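Local structure of LC-Est1C (Uncultured organism, 3WYD) at residues A[122-127]-A[150-155]; A[136-141]-A[206-211]; A[41-46]-A[91-96]; A[157-162]-A[171-176]; A[72-77]-A[98-103]. The protein hydrolyses carboxylic esters, as the C-terminal esterase domain of a metagenome-derived enzyme with an alpha/beta hydrolase fold. All coordinates share one frame; numbering follows the deposited sequence.

Contact 1. Residues A[122-127]-A[150-155]; sequences GTWSIA and ANIAHI
Ile152 meets Trp124 and Ala127 with two separate branches, and its torsions set them apart. CG1 sits between the backbone N and the carbonyl carbon (chi1 56°). The chain then runs extended (chi2 172°), which carries CD1 to the indole of Trp124. CG2 lies anti to the carbonyl carbon and goes to the helix backbone instead. The CD1 methyl reaches the edge of the indole, near the ring plane, 3.6 Å from Trp124 CD1. The two side chains cross at about a right angle. The second branch meets the helix backbone, Ile152 CG2 lying 3.7 Å from Ala127 O; its approach to Ala127 CB, 4.4 Å, is looser. Ile152 is the first residue of a type I turn ending at Ile155, closed by the bond from Ile155 N to Ile152 O at 2.9 Å. Trp124 NE1 is hydrogen-bonded to Gln157, so the indole is also fixed from strand 157-162. An alanine at Ile152 is likely to open a gap beside the indole edge and leave the loop less firmly set on the helix. No hydrogen bond joins the two segments. Apolar packing of the buried Ile152 ties a partly exposed loop to helix 118-129, with tryptophan NE1 satisfied elsewhere.

Contact 2. Residues A[136-141]-A[206-211]; sequences ALAPVA and KDVFDW
Trp211 and Val208 are one helical turn apart and face strand 136-140 in different ways. The indole of Trp211 brings its five-membered ring obliquely onto the strand. Its CG is anti to the backbone N (chi1 -168°), which swings the ring out toward Ala136. There Trp211 CD1 lies 3.9 Å from Ala136 CB. The same carbon is 4.0 Å from Leu137 O. Val208 meets Ala138 with both methyls: CG1 and CG2 are each 3.9 Å from Ala138 CB. The single methyl of the alanine thus sits evenly against the fork of the valine. The axes run nearly antiparallel, at 165°, and 8.9 Å apart, a spacing consistent with the small alanines on the strand. Trp211 NE1 is hydrogen-bonded to Pro156 O, which ties the indole to the residue just ahead of the neighbouring strand 157-162. Replacing Trp211 by an alanine would probably leave Pro156 O without this donor and open a gap beside Ala136. Within the helix, Lys206 NZ and Asp210 OD2 form a salt bridge of 3.2 Å, and Asp210 also pairs with Arg69. The contact itself is mostly apolar, with the polar atom of the indole satisfied by Pro156 O; the Lys206 and Asp210 charges take no part.

Contact 3. Residues A[41-46]-A[91-96]; sequences IALHGM and RDVMDV
Val93 touches both Ile41 and Leu43, each with a different methyl. Its CB points from helix 88-103 toward the strand but itself meets no atom of 41-46 closely. From there the side chain forks. CG1, anti to the backbone N (chi1 176°), heads for Ile41 and stops 4.1 Å from Ile41 CG2. These two side chains slide past one another in opposite directions, so they meet alongside rather than head on. CG2 takes the other direction and meets the end of Leu43, with Val93 CG2 at 4.0 Å from Leu43 CD2. The leucine does not aim at the helix from its CB. Only its end comes near, and it crosses the valine at a slant. The contact is wholly apolar, and the separations are ordinary van der Waals ones. Ile126 of helix 118-129 packs on both Val93 and Leu43, and Pro76 of the adjacent strand touches them too. After Leu43 the strand gives way to a loop, where Met46 packs on Ser117 of the second subunit. Leu43 also touches residues that look like the nucleophile elbow. In alpha/beta hydrolases the loop after this strand commonly carries part of the oxyanion hole, and the His44-Gly45 sequence is consistent with that. The packing of a helix on a central parallel strand, just ahead of such a loop, is characteristic of this fold.

Contact 4. Residues A[157-162]-A[171-176]; sequences QLVVHG and ERSRVM
The imidazole of His161 receives Ser173 at its edge, in the ring plane. Of these two segments, nothing stacks on either ring face. The ring nitrogen ND1 and Ser173 OG form a hydrogen bond of 2.7 Å with an angle of 154°. Either atom could be the donor. Ser173 OG is anti to the carbonyl carbon (chi1 -83°), which turns the hydroxyl to the strand. There it also lies 3.6 Å from Val159 CG1, so a methyl shares the space around the bond. A water also binds the hydroxyl. It lies 2.8 Å from Ser173 OG and makes a weak bond to Val160 O at 3.5 Å. The other ring nitrogen, His161 NE2, is hydrogen-bonded to Val168 O in the loop that joins strand to helix. Both nitrogens thus have partners, and the rotation of the ring is fixed from two sides. The helix axis runs back along the strand at 151°, and the two axes approach to 8.4 Å. Within the beta-alpha-beta unit of strand 157-162, helix 171-181 and strand 187-192, this joint between strand and helix is both buried and polar. His161 touches residues of the presumed catalytic triad, which places the contact beside the probable active site. One firm side-chain bond, extended by a water that holds Val160 O only weakly, works alongside the methyl of Val159.

Contact 5. Residues A[72-77]-A[98-103]; sequences IVACPK and AEVRRD
Val100 packs against Ala74 and, more loosely, against Ile72. The closer half is at Ala74, where Val100 CG2 lies 4.2 Å from Ala74 CB. The other methyl, Val100 CG1, comes no nearer than 4.5 Å to Ile72 CG2. Holding CG1 nearly opposite the backbone N (chi1 171°) points it to Ile72 and leaves CG2 for Ala74. Only 85 Å² is buried in all, a small and entirely apolar contact. The far side of the helix is quite different. Arg101, Arg102 and Asp103 are exposed there and take no part in the packing. Glu99, partly exposed, is hydrogen-bonded to Tyr23 OH. Tyr23 and Leu25 of strand 23-26 also touch Val100 and widen the apolar patch. Strand 72-76 lies between strands 23-26 and 37-43 in the sheet. Helix 88-103 covers it on the side of Ala74, while Val73 turns to the other side and packs on helix 57-69.

How the contacts relate
From the N terminus, strand 37-43 opens contact 3 and strand 72-76 opens contact 5. Helix 88-103 closes them in the same order, so the two loops cross, and one helix serves two neighbouring strands. Contact 1 opens next, on helix 118-129, and contact 2 starts on strand 136-140 before contact 1 closes at 150-155. These two therefore cross as well. Contact 4 opens and closes inside the long loop that contact 2 completes at helix 205-213. Contacts 3 and 1 touch through Ile126 and Met94. Contacts 4 and 5 lie at opposite sides of the chain's centre, about 26 Å apart between centres, but reach the same sheet.

Contact 1. Residues A[122-127]-A[150-155]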
# COMPACT_ATOMS: atom_id res chain seq x y z
N GLY A 122 -3.49 -5.80 -4.83
CA GLY A 122 -3.06 -5.96 -6.21
C GLY A 122 -3.63 -7.18 -6.88
O GLY A 122 -3.95 -7.16 -8.06
N THR A 123 -3.71 -8.29 -6.14
CA THR A 123 -4.30 -9.51 -6.71
C THR A 123 -5.70 -9.24 -7.24
O THR A 123 -6.04 -9.64 -8.36
CB THR A 123 -4.34 -10.64 -5.67
OG1 THR A 123 -3.00 -11.03 -5.33
CG2 THR A 123 -5.04 -11.90 -6.17
N TRP A 124 -6.53 -8.61 -6.43
CA TRP A 124 -7.88 -8.30 -6.90
C TRP A 124 -7.90 -7.25 -8.00
O TRP A 124 -8.65 -7.42 -8.98
CB TRP A 124 -8.76 -7.83 -5.75
CG TRP A 124 -9.58 -8.96 -5.10
CD1 TRP A 124 -10.28 -9.93 -5.76
CD2 TRP A 124 -9.77 -9.20 -3.70
NE1 TRP A 124 -10.91 -10.75 -4.85
CE2 TRP A 124 -10.69 -10.28 -3.58
CE3 TRP A 124 -9.35 -8.54 -2.54
CZ2 TRP A 124 -11.18 -10.72 -2.33
CZ3 TRP A 124 -9.78 -9.00 -1.28
CH2 TRP A 124 -10.68 -10.12 -1.20
N SER A 125 -7.17 -6.16 -7.82
CA SER A 125 -7.31 -5.07 -8.82
C SER A 125 -6.77 -5.47 -10.18
O SER A 125 -7.37 -5.13 -11.23
CB SER A 125 -6.70 -3.77 -8.32
OG SER A 125 -5.34 -3.90 -8.12
N ILE A 126 -5.64 -6.18 -10.21
CA ILE A 126 -5.10 -6.62 -11.49
C ILE A 126 -6.02 -7.60 -12.19
O ILE A 126 -6.23 -7.53 -13.38
CB ILE A 126 -3.68 -7.14 -11.33
CG1 ILE A 126 -2.78 -6.00 -10.86
CG2 ILE A 126 -3.18 -7.89 -12.60
CD1 ILE A 126 -1.37 -6.58 -10.44
N ALA A 127 -6.55 -8.56 -11.45
CA ALA A 127 -7.46 -9.52 -12.03
C ALA A 127 -8.72 -8.83 -12.57
O ALA A 127 -9.24 -9.20 -13.61
CB ALA A 127 -7.82 -10.60 -10.98
N ALA A 150 -18.24 -8.72 -9.73
CA ALA A 150 -18.98 -9.39 -10.79
C ALA A 150 -18.11 -9.74 -12.03
O ALA A 150 -18.28 -10.81 -12.66
CB ALA A 150 -20.16 -8.47 -11.22
N ASN A 151 -17.10 -8.88 -12.25
CA ASN A 151 -16.13 -8.97 -13.35
C ASN A 151 -15.32 -10.26 -13.29
O ASN A 151 -14.86 -10.76 -14.33
CB ASN A 151 -15.08 -7.81 -13.29
CG ASN A 151 -15.64 -6.48 -13.74
OD1 ASN A 151 -16.84 -6.34 -13.96
ND2 ASN A 151 -14.76 -5.48 -13.88
N ILE A 152 -15.14 -10.78 -12.08
CA ILE A 152 -14.24 -11.92 -11.82
C ILE A 152 -14.99 -13.07 -11.15
O ILE A 152 -14.39 -13.95 -10.54
CB ILE A 152 -12.98 -11.50 -10.97
CG1 ILE A 152 -13.41 -10.85 -9.65
CG2 ILE A 152 -12.12 -10.54 -11.77
CD1 ILE A 152 -12.20 -10.61 -8.68
N ALA A 153 -16.32 -13.08 -11.29
CA ALA A 153 -17.12 -14.14 -10.66
C ALA A 153 -16.84 -15.53 -11.21
O ALA A 153 -17.14 -16.52 -10.55
CB ALA A 153 -18.61 -13.81 -10.77
N HIS A 154 -16.28 -15.61 -12.43
CA HIS A 154 -15.88 -16.88 -12.98
C HIS A 154 -14.52 -17.38 -12.49
O HIS A 154 -14.09 -18.46 -12.88
CB HIS A 154 -15.82 -16.74 -14.50
CG HIS A 154 -14.83 -15.72 -14.96
ND1 HIS A 154 -15.01 -14.37 -14.77
CD2 HIS A 154 -13.62 -15.86 -15.56
CE1 HIS A 154 -13.96 -13.72 -15.25
NE2 HIS A 154 -13.10 -14.60 -15.74
N ILE A 155 -13.83 -16.57 -11.68
CA ILE A 155 -12.50 -16.95 -11.18
C ILE A 155 -12.60 -17.41 -9.72
O ILE A 155 -12.97 -16.62 -8.86
CB ILE A 155 -11.52 -15.76 -11.25
CG1 ILE A 155 -11.51 -15.19 -12.69
CG2 ILE A 155 -10.11 -16.20 -10.82
CD1 ILE A 155 -10.63 -13.96 -12.82

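Contact 2. Residues A[136-141]-A[206-211]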
# COMPACT_ATOMS: atom_id res chain seq x y z
N ALA A 136 -7.17 -18.76 -11.00
CA ALA A 136 -7.69 -18.64 -9.65
C ALA A 136 -6.83 -17.61 -8.91
O ALA A 136 -5.70 -17.27 -9.35
CB ALA A 136 -7.60 -19.98 -8.95
N LEU A 137 -7.38 -17.07 -7.83
CA LEU A 137 -6.73 -15.97 -7.10
C LEU A 137 -6.70 -16.27 -5.62
O LEU A 137 -7.60 -16.93 -5.09
CB LEU A 137 -7.50 -14.66 -7.27
CG LEU A 137 -7.77 -14.23 -8.71
CD1 LEU A 137 -8.79 -13.08 -8.68
CD2 LEU A 137 -6.51 -13.78 -9.40
N ALA A 138 -5.72 -15.72 -4.89
CA ALA A 138 -5.69 -15.85 -3.42
C ALA A 138 -5.17 -14.55 -2.78
O ALA A 138 -3.98 -14.45 -2.40
CB ALA A 138 -4.84 -17.07 -3.00
N PRO A 139 -6.04 -13.56 -2.63
CA PRO A 139 -5.63 -12.35 -1.88
C PRO A 139 -5.59 -12.56 -0.37
O PRO A 139 -6.57 -13.09 0.24
CB PRO A 139 -6.68 -11.31 -2.27
CG PRO A 139 -7.89 -12.15 -2.62
CD PRO A 139 -7.41 -13.46 -3.17
N VAL A 140 -4.50 -12.10 0.24
CA VAL A 140 -4.28 -12.28 1.68
C VAL A 140 -4.15 -10.91 2.36
O VAL A 140 -3.27 -10.12 1.99
CB VAL A 140 -2.99 -13.11 1.91
CG1 VAL A 140 -2.76 -13.30 3.42
CG2 VAL A 140 -3.14 -14.50 1.21
N ALA A 141 -5.03 -10.63 3.32
CA ALA A 141 -5.02 -9.38 4.10
C ALA A 141 -5.07 -8.17 3.18
O ALA A 141 -4.42 -7.14 3.40
CB ALA A 141 -3.81 -9.34 5.09
N LYS A 206 -0.01 -23.20 2.35
CA LYS A 206 -0.52 -24.52 1.96
C LYS A 206 -1.91 -24.44 1.38
O LYS A 206 -2.21 -25.12 0.40
CB LYS A 206 -0.52 -25.48 3.18
CG LYS A 206 -0.96 -26.90 2.82
CD LYS A 206 -0.97 -27.82 4.05
CE LYS A 206 -1.30 -29.26 3.68
NZ LYS A 206 -2.69 -29.40 3.17
N ASP A 207 -2.76 -23.62 1.99
CA ASP A 207 -4.13 -23.49 1.53
C ASP A 207 -4.14 -22.83 0.13
O ASP A 207 -4.96 -23.17 -0.71
CB ASP A 207 -4.91 -22.63 2.50
CG ASP A 207 -4.91 -23.21 3.91
OD1 ASP A 207 -5.75 -24.09 4.15
OD2 ASP A 207 -4.08 -22.79 4.74
N VAL A 208 -3.28 -21.85 -0.07
CA VAL A 208 -3.19 -21.19 -1.39
C VAL A 208 -2.80 -22.18 -2.49
O VAL A 208 -3.46 -22.24 -3.55
CB VAL A 208 -2.17 -20.04 -1.35
CG1 VAL A 208 -1.84 -19.49 -2.74
CG2 VAL A 208 -2.64 -18.93 -0.41
N PHE A 209 -1.74 -22.97 -2.26
CA PHE A 209 -1.33 -23.94 -3.27
C PHE A 209 -2.36 -25.05 -3.42
O PHE A 209 -2.58 -25.53 -4.54
CB PHE A 209 0.06 -24.49 -2.96
CG PHE A 209 1.16 -23.57 -3.42
CD1 PHE A 209 1.67 -23.70 -4.71
CD2 PHE A 209 1.68 -22.59 -2.58
CE1 PHE A 209 2.66 -22.87 -5.16
CE2 PHE A 209 2.72 -21.79 -3.00
CZ PHE A 209 3.22 -21.91 -4.28
N ASP A 210 -3.03 -25.44 -2.34
CA ASP A 210 -4.12 -26.43 -2.46
C ASP A 210 -5.19 -25.89 -3.40
O ASP A 210 -5.73 -26.62 -4.21
CB ASP A 210 -4.78 -26.73 -1.12
CG ASP A 210 -3.94 -27.64 -0.21
OD1 ASP A 210 -2.90 -28.15 -0.64
OD2 ASP A 210 -4.31 -27.75 0.99
N TRP A 211 -5.53 -24.61 -3.26
CA TRP A 211 -6.54 -23.97 -4.11
C TRP A 211 -6.10 -23.92 -5.56
O TRP A 211 -6.88 -24.22 -6.47
CB TRP A 211 -6.78 -22.53 -3.60
CG TRP A 211 -8.00 -21.88 -4.21
CD1 TRP A 211 -8.03 -20.87 -5.13
CD2 TRP A 211 -9.35 -22.15 -3.86
NE1 TRP A 211 -9.33 -20.50 -5.39
CE2 TRP A 211 -10.16 -21.27 -4.63
CE3 TRP A 211 -9.95 -23.04 -2.96
CZ2 TRP A 211 -11.56 -21.24 -4.51
CZ3 TRP A 211 -11.33 -23.04 -2.86
CH2 TRP A 211 -12.13 -22.17 -3.65

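Contact 3. Residues A[41-46]-A[91-96]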
# COMPACT_ATOMS: atom_id res chain seq x y z
N ILE A 41 1.97 -15.88 -9.84
CA ILE A 41 2.49 -14.54 -9.64
C ILE A 41 2.22 -14.22 -8.16
O ILE A 41 1.07 -14.34 -7.72
CB ILE A 41 1.72 -13.53 -10.53
CG1 ILE A 41 1.84 -13.93 -12.03
CG2 ILE A 41 2.20 -12.11 -10.23
CD1 ILE A 41 3.28 -14.12 -12.53
N ALA A 42 3.27 -13.89 -7.41
CA ALA A 42 3.16 -13.60 -5.99
C ALA A 42 3.55 -12.15 -5.77
O ALA A 42 4.66 -11.74 -6.15
CB ALA A 42 4.11 -14.54 -5.22
N LEU A 43 2.64 -11.34 -5.22
CA LEU A 43 2.81 -9.89 -5.04
C LEU A 43 3.10 -9.55 -3.59
O LEU A 43 2.33 -9.90 -2.70
CB LEU A 43 1.52 -9.16 -5.46
CG LEU A 43 1.06 -9.41 -6.89
CD1 LEU A 43 -0.23 -8.66 -7.21
CD2 LEU A 43 2.15 -9.13 -7.98
N HIS A 44 4.27 -8.94 -3.35
CA HIS A 44 4.70 -8.52 -2.02
C HIS A 44 3.90 -7.39 -1.39
O HIS A 44 3.13 -6.69 -2.04
CB HIS A 44 6.21 -8.14 -2.05
CG HIS A 44 6.52 -6.91 -2.83
ND1 HIS A 44 6.22 -5.65 -2.36
CD2 HIS A 44 7.05 -6.75 -4.06
CE1 HIS A 44 6.50 -4.76 -3.31
NE2 HIS A 44 7.03 -5.40 -4.34
N GLY A 45 4.14 -7.23 -0.09
CA GLY A 45 3.53 -6.13 0.66
C GLY A 45 4.20 -4.78 0.47
O GLY A 45 5.09 -4.60 -0.37
N MET A 46 3.73 -3.80 1.23
CA MET A 46 4.17 -2.43 1.04
C MET A 46 5.65 -2.26 1.40
O MET A 46 6.37 -1.47 0.77
CB MET A 46 3.31 -1.51 1.91
CG MET A 46 3.19 -0.12 1.38
SD MET A 46 2.16 0.82 2.49
CE MET A 46 2.03 -0.27 3.89
N ARG A 91 0.72 -2.57 -15.17
CA ARG A 91 1.28 -2.92 -16.47
C ARG A 91 2.61 -3.63 -16.31
O ARG A 91 2.88 -4.61 -17.02
CB ARG A 91 1.43 -1.66 -17.33
CG ARG A 91 0.25 -1.44 -18.26
CD ARG A 91 0.07 0.02 -18.65
NE ARG A 91 -1.32 0.46 -18.44
CZ ARG A 91 -1.68 1.48 -17.67
NH1 ARG A 91 -0.75 2.22 -17.06
NH2 ARG A 91 -2.96 1.79 -17.53
N ASP A 92 3.38 -3.22 -15.30
CA ASP A 92 4.60 -3.96 -14.93
C ASP A 92 4.30 -5.43 -14.66
O ASP A 92 4.94 -6.31 -15.23
CB ASP A 92 5.26 -3.35 -13.70
CG ASP A 92 6.10 -2.13 -14.04
OD1 ASP A 92 6.68 -2.10 -15.16
OD2 ASP A 92 6.14 -1.19 -13.21
N VAL A 93 3.28 -5.69 -13.86
CA VAL A 93 2.95 -7.07 -13.59
C VAL A 93 2.57 -7.83 -14.84
O VAL A 93 2.98 -8.99 -15.04
CB VAL A 93 1.85 -7.22 -12.50
CG1 VAL A 93 1.48 -8.68 -12.35
CG2 VAL A 93 2.39 -6.70 -11.20
N MET A 94 1.76 -7.22 -15.70
CA MET A 94 1.34 -7.95 -16.88
C MET A 94 2.50 -8.19 -17.82
O MET A 94 2.57 -9.22 -18.47
CB MET A 94 0.17 -7.25 -17.58
CG MET A 94 -1.09 -7.10 -16.68
SD MET A 94 -1.66 -8.62 -15.84
CE MET A 94 -2.10 -9.63 -17.23
N ASP A 95 3.43 -7.26 -17.83
CA ASP A 95 4.62 -7.40 -18.66
C ASP A 95 5.54 -8.52 -18.16
O ASP A 95 6.13 -9.25 -18.95
CB ASP A 95 5.39 -6.09 -18.72
CG ASP A 95 4.74 -5.05 -19.62
OD1 ASP A 95 3.78 -5.38 -20.36
OD2 ASP A 95 5.19 -3.90 -19.59
N VAL A 96 5.65 -8.66 -16.83
CA VAL A 96 6.35 -9.81 -16.26
C VAL A 96 5.71 -11.12 -16.67
O VAL A 96 6.40 -12.04 -17.14
CB VAL A 96 6.39 -9.72 -14.72
CG1 VAL A 96 6.92 -11.03 -14.12
CG2 VAL A 96 7.21 -8.52 -14.30

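Contact 4. Residues A[157-162]-A[171-176]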
# COMPACT_ATOMS: atom_id res chain seq x y z
N GLN A 157 -11.78 -18.05 -5.98
CA GLN A 157 -10.96 -17.21 -5.14
C GLN A 157 -10.86 -17.83 -3.76
O GLN A 157 -11.87 -18.24 -3.17
CB GLN A 157 -11.60 -15.84 -5.04
CG GLN A 157 -11.47 -15.08 -6.39
CD GLN A 157 -12.40 -13.89 -6.50
OE1 GLN A 157 -12.40 -13.01 -5.65
NE2 GLN A 157 -13.31 -13.94 -7.48
N LEU A 158 -9.65 -17.87 -3.21
CA LEU A 158 -9.39 -18.13 -1.81
C LEU A 158 -8.97 -16.84 -1.13
O LEU A 158 -8.01 -16.21 -1.57
CB LEU A 158 -8.22 -19.13 -1.71
CG LEU A 158 -7.78 -19.38 -0.26
CD1 LEU A 158 -8.83 -20.28 0.43
CD2 LEU A 158 -6.45 -20.08 -0.20
N VAL A 159 -9.74 -16.41 -0.15
CA VAL A 159 -9.51 -15.15 0.52
C VAL A 159 -9.08 -15.44 1.95
O VAL A 159 -9.70 -16.23 2.61
CB VAL A 159 -10.78 -14.30 0.55
CG1 VAL A 159 -10.53 -12.95 1.27
CG2 VAL A 159 -11.28 -14.03 -0.89
N VAL A 160 -7.99 -14.80 2.40
CA VAL A 160 -7.48 -15.01 3.78
C VAL A 160 -7.38 -13.69 4.49
O VAL A 160 -6.92 -12.70 3.89
CB VAL A 160 -6.10 -15.65 3.74
CG1 VAL A 160 -5.53 -15.78 5.15
CG2 VAL A 160 -6.14 -17.00 3.06
N HIS A 161 -7.91 -13.59 5.71
CA HIS A 161 -7.73 -12.34 6.46
C HIS A 161 -7.79 -12.66 7.93
O HIS A 161 -8.58 -13.51 8.34
CB HIS A 161 -8.86 -11.32 6.14
CG HIS A 161 -8.43 -9.88 6.18
ND1 HIS A 161 -8.45 -9.09 5.05
CD2 HIS A 161 -7.93 -9.11 7.17
CE1 HIS A 161 -8.06 -7.86 5.36
NE2 HIS A 161 -7.68 -7.87 6.64
N GLY A 162 -7.02 -11.92 8.71
CA GLY A 162 -7.08 -12.11 10.18
C GLY A 162 -8.10 -11.18 10.80
O GLY A 162 -8.20 -10.02 10.41
N GLU A 171 -12.90 -6.16 7.76
CA GLU A 171 -14.05 -5.77 6.95
C GLU A 171 -13.71 -5.53 5.48
O GLU A 171 -14.57 -5.76 4.59
CB GLU A 171 -14.69 -4.51 7.55
CG GLU A 171 -15.36 -4.77 8.90
CD GLU A 171 -14.42 -4.69 10.15
OE1 GLU A 171 -13.18 -4.52 10.07
OE2 GLU A 171 -14.98 -4.85 11.28
N ARG A 172 -12.44 -5.27 5.18
CA ARG A 172 -12.04 -5.07 3.76
C ARG A 172 -12.10 -6.38 2.99
O ARG A 172 -12.51 -6.36 1.81
CB ARG A 172 -10.65 -4.42 3.66
CG ARG A 172 -10.53 -3.07 4.34
CD ARG A 172 -11.53 -2.03 3.77
NE ARG A 172 -11.37 -0.76 4.48
CZ ARG A 172 -11.90 -0.50 5.66
NH1 ARG A 172 -12.87 -1.27 6.16
NH2 ARG A 172 -11.57 0.61 6.32
N SER A 173 -11.84 -7.53 3.63
CA SER A 173 -12.04 -8.80 2.93
C SER A 173 -13.51 -9.19 3.02
O SER A 173 -14.06 -9.79 2.08
CB SER A 173 -11.15 -9.90 3.50
OG SER A 173 -9.87 -9.83 2.93
N ARG A 174 -14.14 -8.96 4.17
CA ARG A 174 -15.52 -9.44 4.33
C ARG A 174 -16.41 -8.85 3.25
O ARG A 174 -17.27 -9.55 2.72
CB ARG A 174 -16.05 -9.08 5.72
CG ARG A 174 -15.42 -9.82 6.85
CD ARG A 174 -15.95 -9.29 8.19
NE ARG A 174 -15.45 -10.07 9.31
CZ ARG A 174 -15.55 -9.71 10.59
NH1 ARG A 174 -16.10 -8.55 10.91
NH2 ARG A 174 -14.98 -10.46 11.52
N VAL A 175 -16.25 -7.57 2.93
CA VAL A 175 -17.15 -6.95 1.95
C VAL A 175 -16.93 -7.52 0.55
O VAL A 175 -17.87 -7.60 -0.25
CB VAL A 175 -17.09 -5.44 1.95
CG1 VAL A 175 -17.61 -4.89 3.31
CG2 VAL A 175 -15.70 -4.92 1.61
N MET A 176 -15.70 -7.95 0.26
CA MET A 176 -15.41 -8.52 -1.05
C MET A 176 -15.99 -9.92 -1.19
O MET A 176 -16.59 -10.25 -2.18
CB MET A 176 -13.90 -8.61 -1.24
CG MET A 176 -13.16 -7.29 -1.21
SD MET A 176 -13.60 -6.15 -2.56
CE MET A 176 -12.43 -6.70 -3.79
O HOH W 1 -7.66 -10.45 1.33

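Contact 5. Residues A[72-77]-A[98-103]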
# COMPACT_ATOMS: atom_id res chain seq x y z
N ILE A 72 6.24 -22.76 -11.50
CA ILE A 72 7.13 -21.63 -11.70
C ILE A 72 6.51 -20.45 -10.95
O ILE A 72 5.28 -20.35 -10.92
CB ILE A 72 7.27 -21.28 -13.20
CG1 ILE A 72 8.03 -22.43 -13.87
CG2 ILE A 72 7.98 -20.00 -13.40
CD1 ILE A 72 8.08 -22.32 -15.38
N VAL A 73 7.32 -19.70 -10.18
CA VAL A 73 6.80 -18.52 -9.44
C VAL A 73 7.51 -17.28 -9.96
O VAL A 73 8.74 -17.27 -10.09
CB VAL A 73 7.09 -18.63 -7.92
CG1 VAL A 73 6.48 -17.42 -7.17
CG2 VAL A 73 6.54 -19.96 -7.35
N ALA A 74 6.77 -16.23 -10.26
CA ALA A 74 7.36 -14.92 -10.54
C ALA A 74 6.93 -13.91 -9.50
O ALA A 74 5.73 -13.79 -9.19
CB ALA A 74 6.98 -14.42 -11.97
N CYS A 75 7.89 -13.16 -9.01
CA CYS A 75 7.64 -12.14 -7.97
C CYS A 75 8.03 -10.78 -8.49
O CYS A 75 9.24 -10.44 -8.50
CB CYS A 75 8.51 -12.49 -6.76
SG CYS A 75 8.06 -14.08 -6.04
N PRO A 76 7.08 -10.03 -9.07
CA PRO A 76 7.39 -8.68 -9.56
C PRO A 76 7.78 -7.70 -8.43
O PRO A 76 7.39 -7.84 -7.26
CB PRO A 76 6.08 -8.20 -10.17
CG PRO A 76 5.23 -9.38 -10.29
CD PRO A 76 5.68 -10.43 -9.31
N LYS A 77 8.55 -6.68 -8.80
CA LYS A 77 8.79 -5.58 -7.89
C LYS A 77 7.60 -4.63 -7.86
O LYS A 77 7.09 -4.24 -8.90
CB LYS A 77 10.05 -4.82 -8.26
CG LYS A 77 10.37 -3.72 -7.25
CD LYS A 77 11.67 -2.99 -7.56
CE LYS A 77 11.83 -1.77 -6.66
NZ LYS A 77 12.03 -2.10 -5.22
N ALA A 98 3.98 -11.69 -19.38
CA ALA A 98 4.16 -11.92 -20.81
C ALA A 98 5.59 -12.37 -21.07
O ALA A 98 5.80 -13.32 -21.83
CB ALA A 98 3.81 -10.67 -21.62
N GLU A 99 6.55 -11.78 -20.37
CA GLU A 99 7.94 -12.22 -20.56
C GLU A 99 8.14 -13.67 -20.10
O GLU A 99 8.79 -14.48 -20.76
CB GLU A 99 8.89 -11.31 -19.82
CG GLU A 99 10.34 -11.64 -20.09
CD GLU A 99 11.24 -10.59 -19.49
OE1 GLU A 99 11.45 -9.56 -20.14
OE2 GLU A 99 11.71 -10.79 -18.35
N VAL A 100 7.58 -14.03 -18.94
CA VAL A 100 7.73 -15.39 -18.48
C VAL A 100 7.08 -16.36 -19.47
O VAL A 100 7.61 -17.44 -19.70
CB VAL A 100 7.15 -15.56 -17.03
CG1 VAL A 100 7.10 -17.01 -16.64
CG2 VAL A 100 8.00 -14.74 -16.04
N ARG A 101 5.93 -15.99 -20.04
CA ARG A 101 5.24 -16.88 -20.97
C ARG A 101 5.98 -17.03 -22.31
O ARG A 101 5.94 -18.11 -22.89
CB ARG A 101 3.80 -16.41 -21.21
CG ARG A 101 2.94 -16.46 -19.95
CD ARG A 101 1.55 -15.91 -20.23
NE ARG A 101 0.73 -16.82 -21.04
CZ ARG A 101 -0.54 -16.58 -21.33
NH1 ARG A 101 -1.07 -15.43 -20.97
NH2 ARG A 101 -1.26 -17.49 -21.99
N ARG A 102 6.79 -16.02 -22.65
CA ARG A 102 7.74 -16.11 -23.78
C ARG A 102 8.89 -17.08 -23.48
O ARG A 102 9.24 -17.93 -24.31
CB ARG A 102 8.30 -14.73 -24.14
CG ARG A 102 7.35 -13.87 -24.99
CD ARG A 102 8.07 -12.71 -25.69
NE ARG A 102 8.68 -11.76 -24.76
CZ ARG A 102 7.99 -10.86 -24.05
NH1 ARG A 102 6.68 -10.79 -24.20
NH2 ARG A 102 8.62 -10.03 -23.23
N ASP A 103 9.45 -16.95 -22.28
CA ASP A 103 10.69 -17.63 -21.91
C ASP A 103 10.53 -19.07 -21.47
O ASP A 103 11.46 -19.87 -21.59
CB ASP A 103 11.40 -16.85 -20.82
CG ASP A 103 11.92 -15.52 -21.29
OD1 ASP A 103 11.95 -15.28 -22.53
OD2 ASP A 103 12.30 -14.72 -20.42